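Long-range contacts in xyloglucan-specific endo-beta-1,4-glucanase BoGH9A (Bacteroides ovatus, PDB 6DHT), which hydrolyses internal beta-1,4-glucosidic linkages in the backbone of xyloglucan, releasing xyloglucan oligosaccharides at the surface of a gut bacterium: residues A[38-43]-A[88-93]; A[234-239]-A[301-306]. All blocks are in the same frame, centred on the assembly; numbering follows the deposited sequence.

Contact 1 of 2, residues A[38-43]-A[88-93]; sequences GKVEEF and LKVNGA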
loop_
_atom_site.group_PDB
_atom_site.type_symbol
_atom_site.label_atom_id
_atom_site.label_comp_id
_atom_site.label_asym_id
_atom_site.label_seq_id
_atom_site.Cartn_x
_atom_site.Cartn_y
_atom_site.Cartn_z
ATOM N N GLY A 38 30.516 7.722 -11.977
ATOM C CA GLY A 38 31.943 7.808 -11.733
ATOM C C GLY A 38 32.665 6.528 -12.088
ATOM O O GLY A 38 32.063 5.466 -12.233
ATOM N N LYS A 39 33.981 6.628 -12.221
ATOM C CA LYS A 39 34.802 5.483 -12.553
ATOM C C LYS A 39 35.201 4.743 -11.278
ATOM O O LYS A 39 35.832 5.314 -10.390
ATOM C CB LYS A 39 36.042 5.957 -13.327
ATOM C CG LYS A 39 36.822 4.833 -14.004
ATOM C CD LYS A 39 37.812 5.357 -15.046
ATOM C CE LYS A 39 38.693 4.238 -15.606
ATOM N NZ LYS A 39 37.931 2.982 -15.899
ATOM N N VAL A 40 34.809 3.472 -11.191
ATOM C CA VAL A 40 35.092 2.626 -10.037
ATOM C C VAL A 40 35.668 1.306 -10.542
ATOM O O VAL A 40 35.188 0.757 -11.537
ATOM C CB VAL A 40 33.795 2.359 -9.213
ATOM C CG1 VAL A 40 34.020 1.288 -8.166
ATOM C CG2 VAL A 40 33.337 3.641 -8.557
ATOM N N GLU A 41 36.689 0.792 -9.862
ATOM C CA GLU A 41 37.301 -0.466 -10.265
ATOM C C GLU A 41 37.308 -1.500 -9.154
ATOM O O GLU A 41 37.462 -2.696 -9.410
ATOM C CB GLU A 41 38.730 -0.209 -10.756
ATOM C CG GLU A 41 38.769 0.642 -12.018
ATOM C CD GLU A 41 40.176 0.932 -12.503
ATOM O OE1 GLU A 41 41.147 0.456 -11.874
ATOM O OE2 GLU A 41 40.307 1.640 -13.524
ATOM N N GLU A 42 37.124 -1.041 -7.923
ATOM C CA GLU A 42 37.302 -1.891 -6.758
ATOM C C GLU A 42 36.519 -1.359 -5.551
ATOM O O GLU A 42 36.385 -0.159 -5.384
ATOM C CB GLU A 42 38.790 -1.909 -6.443
ATOM C CG GLU A 42 39.207 -2.713 -5.262
ATOM C CD GLU A 42 40.713 -2.674 -5.086
ATOM O OE1 GLU A 42 41.425 -2.923 -6.082
ATOM O OE2 GLU A 42 41.182 -2.377 -3.966
ATOM N N PHE A 43 36.006 -2.259 -4.709
ATOM C CA PHE A 43 35.475 -1.855 -3.411
ATOM C C PHE A 43 35.878 -2.829 -2.331
ATOM O O PHE A 43 36.263 -3.967 -2.621
ATOM C CB PHE A 43 33.939 -1.699 -3.448
ATOM C CG PHE A 43 33.180 -3.003 -3.466
ATOM C CD1 PHE A 43 32.952 -3.676 -4.655
ATOM C CD2 PHE A 43 32.694 -3.542 -2.289
ATOM C CE1 PHE A 43 32.252 -4.879 -4.666
ATOM C CE2 PHE A 43 31.983 -4.733 -2.293
ATOM C CZ PHE A 43 31.770 -5.398 -3.480
ATOM N N LEU A 88 31.582 0.188 3.861
ATOM C CA LEU A 88 31.821 -0.009 2.441
ATOM C C LEU A 88 32.684 1.150 1.958
ATOM O O LEU A 88 32.252 2.291 2.011
ATOM C CB LEU A 88 30.495 -0.022 1.666
ATOM C CG LEU A 88 30.517 -0.443 0.184
ATOM C CD1 LEU A 88 29.092 -0.696 -0.295
ATOM C CD2 LEU A 88 31.109 0.557 -0.710
ATOM N N LYS A 89 33.887 0.854 1.481
ATOM C CA LYS A 89 34.759 1.886 0.908
ATOM C C LYS A 89 34.887 1.682 -0.599
ATOM O O LYS A 89 35.187 0.575 -1.053
ATOM C CB LYS A 89 36.147 1.868 1.565
ATOM C CG LYS A 89 36.219 2.504 2.950
ATOM C CD LYS A 89 37.644 3.007 3.237
ATOM C CE LYS A 89 37.834 3.456 4.682
ATOM N NZ LYS A 89 36.717 4.317 5.182
ATOM N N VAL A 90 34.638 2.750 -1.354
ATOM C CA VAL A 90 34.780 2.767 -2.809
ATOM C C VAL A 90 35.466 4.057 -3.185
ATOM O O VAL A 90 34.905 5.133 -2.977
ATOM C CB VAL A 90 33.435 2.809 -3.574
ATOM C CG1 VAL A 90 33.661 2.466 -5.044
ATOM C CG2 VAL A 90 32.460 1.892 -2.979
ATOM N N ASN A 91 36.663 3.948 -3.756
ATOM C CA ASN A 91 37.422 5.122 -4.172
ATOM C C ASN A 91 37.603 6.048 -2.975
ATOM O O ASN A 91 38.128 5.629 -1.943
ATOM C CB ASN A 91 36.717 5.820 -5.336
ATOM C CG ASN A 91 36.733 4.985 -6.620
ATOM O OD1 ASN A 91 36.936 3.763 -6.581
ATOM N ND2 ASN A 91 36.525 5.643 -7.763
ATOM N N GLY A 92 37.149 7.289 -3.078
ATOM C CA GLY A 92 37.260 8.194 -1.952
ATOM C C GLY A 92 36.172 8.014 -0.910
ATOM O O GLY A 92 36.324 8.434 0.237
ATOM N N ALA A 93 35.077 7.371 -1.309
ATOM C CA ALA A 93 33.830 7.440 -0.560
ATOM C C ALA A 93 33.629 6.270 0.392
ATOM O O ALA A 93 34.230 5.217 0.229
ATOM C CB ALA A 93 32.682 7.505 -1.525
HETATM O O HOH W 1 37.883 1.897 -4.639
#
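Val40 and Val90 meet through their methyl branches, the two side chains crossing at about a right angle. CG1 of Val90, anti to its backbone N (chi1 -166°), sits against both methyls of Val40, 3.4 Å from Val40 CG1 and 3.7 Å from Val40 CG2; the first of these is tighter than ordinary van der Waals packing. The other methyl of Val90, CG2, sits 3.9 Å from Phe43 CB. The side chain of Phe43, whose end leads away from the segment 88-93, touches Leu75 of strand 72-76, as does Val90. In this Ig-like N-terminal domain Val40 lies in the loop leading into strand 42-47, which runs antiparallel to its neighbour 84-90, and a type II' turn from Val90 to Ala93 leads into strand 93-99. At that turn the carboxamide of Asn91 passes obliquely across Val40: ND2 donates to Lys39 O at 2.7 Å, a bent bond (139° at the hydrogen) that nevertheless lies in the carbonyl plane and close to the amide plane of Asn91. Val40 CG2 approaches the same ND2 at 3.8 Å. A water donates to Glu42 O at 2.7 Å; it also lies very close to Asn91 N, a link that is doubtful.

Contact 2 of 2, residues A[234-239]-A[301-306]; sequences GGVYHK and EKAYAW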
loop_
_atom_site.group_PDB
_atom_site.type_symbol
_atom_site.label_atom_id
_atom_site.label_comp_id
_atom_site.label_asym_id
_atom_site.label_seq_id
_atom_site.Cartn_x
_atom_site.Cartn_y
_atom_site.Cartn_z
ATOM N N GLY A 234 -29.139 -0.780 0.235
ATOM C CA GLY A 234 -27.853 -1.473 0.326
ATOM C C GLY A 234 -26.708 -0.809 -0.428
ATOM O O GLY A 234 -25.573 -1.284 -0.368
ATOM N N GLY A 235 -26.985 0.275 -1.146
ATOM C CA GLY A 235 -25.957 0.971 -1.895
ATOM C C GLY A 235 -25.008 1.717 -0.975
ATOM O O GLY A 235 -25.290 1.905 0.212
ATOM N N VAL A 236 -23.855 2.074 -1.515
ATOM C CA VAL A 236 -22.756 2.647 -0.727
ATOM C C VAL A 236 -22.305 3.956 -1.367
ATOM O O VAL A 236 -21.992 3.996 -2.551
ATOM C CB VAL A 236 -21.583 1.644 -0.611
ATOM C CG1 VAL A 236 -20.421 2.224 0.210
ATOM C CG2 VAL A 236 -22.055 0.365 0.008
ATOM N N TYR A 237 -22.297 5.029 -0.572
ATOM C CA TYR A 237 -21.892 6.352 -1.038
ATOM C C TYR A 237 -20.422 6.293 -1.409
ATOM O O TYR A 237 -19.639 5.642 -0.715
ATOM C CB TYR A 237 -22.141 7.396 0.065
ATOM C CG TYR A 237 -23.565 7.370 0.596
ATOM C CD1 TYR A 237 -24.635 7.708 -0.223
ATOM C CD2 TYR A 237 -23.826 7.038 1.901
ATOM C CE1 TYR A 237 -25.930 7.684 0.258
ATOM C CE2 TYR A 237 -25.111 7.004 2.390
ATOM C CZ TYR A 237 -26.155 7.326 1.561
ATOM O OH TYR A 237 -27.425 7.284 2.080
ATOM N N HIS A 238 -20.048 6.944 -2.504
ATOM C CA HIS A 238 -18.687 6.849 -3.045
ATOM C C HIS A 238 -17.646 7.380 -2.071
ATOM O O HIS A 238 -16.587 6.765 -1.889
ATOM C CB HIS A 238 -18.622 7.593 -4.376
ATOM C CG HIS A 238 -17.396 7.327 -5.196
ATOM N ND1 HIS A 238 -17.150 6.124 -5.833
ATOM C CD2 HIS A 238 -16.362 8.131 -5.521
ATOM C CE1 HIS A 238 -16.025 6.205 -6.511
ATOM N NE2 HIS A 238 -15.518 7.413 -6.335
ATOM N N LYS A 239 -17.909 8.533 -1.463
ATOM C CA LYS A 239 -16.951 9.141 -0.546
ATOM C C LYS A 239 -17.654 10.097 0.421
ATOM O O LYS A 239 -18.833 10.467 0.221
ATOM C CB LYS A 239 -15.860 9.865 -1.320
ATOM C CG LYS A 239 -16.403 10.963 -2.251
ATOM C CD LYS A 239 -15.277 11.700 -2.952
ATOM C CE LYS A 239 -15.801 12.648 -4.033
ATOM N NZ LYS A 239 -14.734 13.451 -4.666
ATOM N N GLU A 301 -23.507 -8.767 1.303
ATOM C CA GLU A 301 -24.464 -9.381 0.390
ATOM C C GLU A 301 -25.464 -8.331 -0.102
ATOM O O GLU A 301 -25.782 -8.282 -1.285
ATOM C CB GLU A 301 -25.151 -10.591 1.053
ATOM C CG GLU A 301 -24.163 -11.739 1.345
ATOM C CD GLU A 301 -24.810 -13.094 1.558
ATOM O OE1 GLU A 301 -24.991 -13.488 2.726
ATOM O OE2 GLU A 301 -25.097 -13.779 0.553
ATOM N N LYS A 302 -25.857 -7.418 0.783
ATOM C CA LYS A 302 -26.742 -6.327 0.384
ATOM C C LYS A 302 -26.042 -5.367 -0.593
ATOM O O LYS A 302 -26.640 -4.883 -1.546
ATOM C CB LYS A 302 -27.247 -5.548 1.606
ATOM C CG LYS A 302 -28.320 -6.263 2.426
ATOM C CD LYS A 302 -29.102 -5.299 3.313
ATOM C CE LYS A 302 -30.030 -4.387 2.492
ATOM N NZ LYS A 302 -30.774 -3.406 3.337
ATOM N N ALA A 303 -24.759 -5.083 -0.373
ATOM C CA ALA A 303 -24.045 -4.208 -1.290
ATOM C C ALA A 303 -23.850 -4.845 -2.660
ATOM O O ALA A 303 -23.969 -4.189 -3.686
ATOM C CB ALA A 303 -22.680 -3.818 -0.701
ATOM N N TYR A 304 -23.530 -6.137 -2.682
ATOM C CA TYR A 304 -23.355 -6.815 -3.944
ATOM C C TYR A 304 -24.682 -6.826 -4.723
ATOM O O TYR A 304 -24.701 -6.581 -5.931
ATOM C CB TYR A 304 -22.836 -8.238 -3.688
ATOM C CG TYR A 304 -22.463 -8.978 -4.940
ATOM C CD1 TYR A 304 -23.395 -9.754 -5.611
ATOM C CD2 TYR A 304 -21.170 -8.922 -5.444
ATOM C CE1 TYR A 304 -23.066 -10.422 -6.757
ATOM C CE2 TYR A 304 -20.827 -9.593 -6.595
ATOM C CZ TYR A 304 -21.783 -10.348 -7.245
ATOM O OH TYR A 304 -21.454 -11.019 -8.393
ATOM N N ALA A 305 -25.766 -7.096 -4.009
ATOM C CA ALA A 305 -27.099 -7.050 -4.606
ATOM C C ALA A 305 -27.359 -5.691 -5.264
ATOM O O ALA A 305 -27.819 -5.624 -6.408
ATOM C CB ALA A 305 -28.141 -7.352 -3.564
ATOM N N TRP A 306 -27.045 -4.607 -4.558
ATOM C CA TRP A 306 -27.224 -3.279 -5.129
ATOM C C TRP A 306 -26.414 -3.137 -6.404
ATOM O O TRP A 306 -26.905 -2.641 -7.406
ATOM C CB TRP A 306 -26.844 -2.187 -4.122
ATOM C CG TRP A 306 -27.147 -0.778 -4.587
ATOM C CD1 TRP A 306 -28.238 -0.016 -4.253
ATOM C CD2 TRP A 306 -26.354 0.028 -5.464
ATOM N NE1 TRP A 306 -28.157 1.207 -4.860
ATOM C CE2 TRP A 306 -27.016 1.262 -5.615
ATOM C CE3 TRP A 306 -25.151 -0.175 -6.141
ATOM C CZ2 TRP A 306 -26.513 2.283 -6.414
ATOM C CZ3 TRP A 306 -24.656 0.826 -6.923
ATOM C CH2 TRP A 306 -25.332 2.050 -7.058
#
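The carbonyl oxygen of Gly234 accepts a hydrogen bond from Gln229 NE2 and also receives a C-H from Ala303 on the helix, with Ala303 CA 3.4 Å from Gly234 O and 146° at the hydrogen. No conventional hydrogen bond joins the segments 234-239 and 301-306 directly, and the main side-chain contact is a CH-pi one. Gly235 CA lies over a face of the Trp306 indole, 3.4 Å from the centroid of its five-membered ring and 13° off the ring normal. CG of Trp306, anti to the backbone N (chi1 -174°), is 3.4 Å from that same Gly235 CA. This is a loop laid on helix 292-309 within the family 9 catalytic domain, an (alpha/alpha)6 barrel, and glycines suit it: a CB on Gly235 would clash with Trp306 NE1, and one on Gly234 with Lys302 O. An alanine in place of Trp306 would probably leave a gap against Gly235 where the indole lay and deprive its CA of the aromatic face. Farther along, Val236 CG2 reaches Ala303 CB at 4.3 Å, and both side chains touch Phe271 of helix 265-281. At the exposed margin Lys302 NZ makes a hydrogen bond to Glu232 O, in the same loop just before Gly234.

Overall arrangement
The two contacts lie on opposite sides of the chain's centre, their own centres about 59 Å apart and their nearest atoms about 46 Å apart. They share no strand, helix or sheet. Along the chain they come in series: contact 1 closes within the N-terminal Ig-like domain before contact 2 opens in the family 9 glycoside hydrolase domain. The first, partly buried, joins the start of strand 42-47 and the loop before it to the end of strand 84-90 and the turn after it; the second is a buried contact of a loop, between helix 213-226 and strand 239-241, with helix 292-309. Each is therefore internal to its own domain, and neither bridges the two. Both also lie away from the predicted catalytic residues and the metal sites.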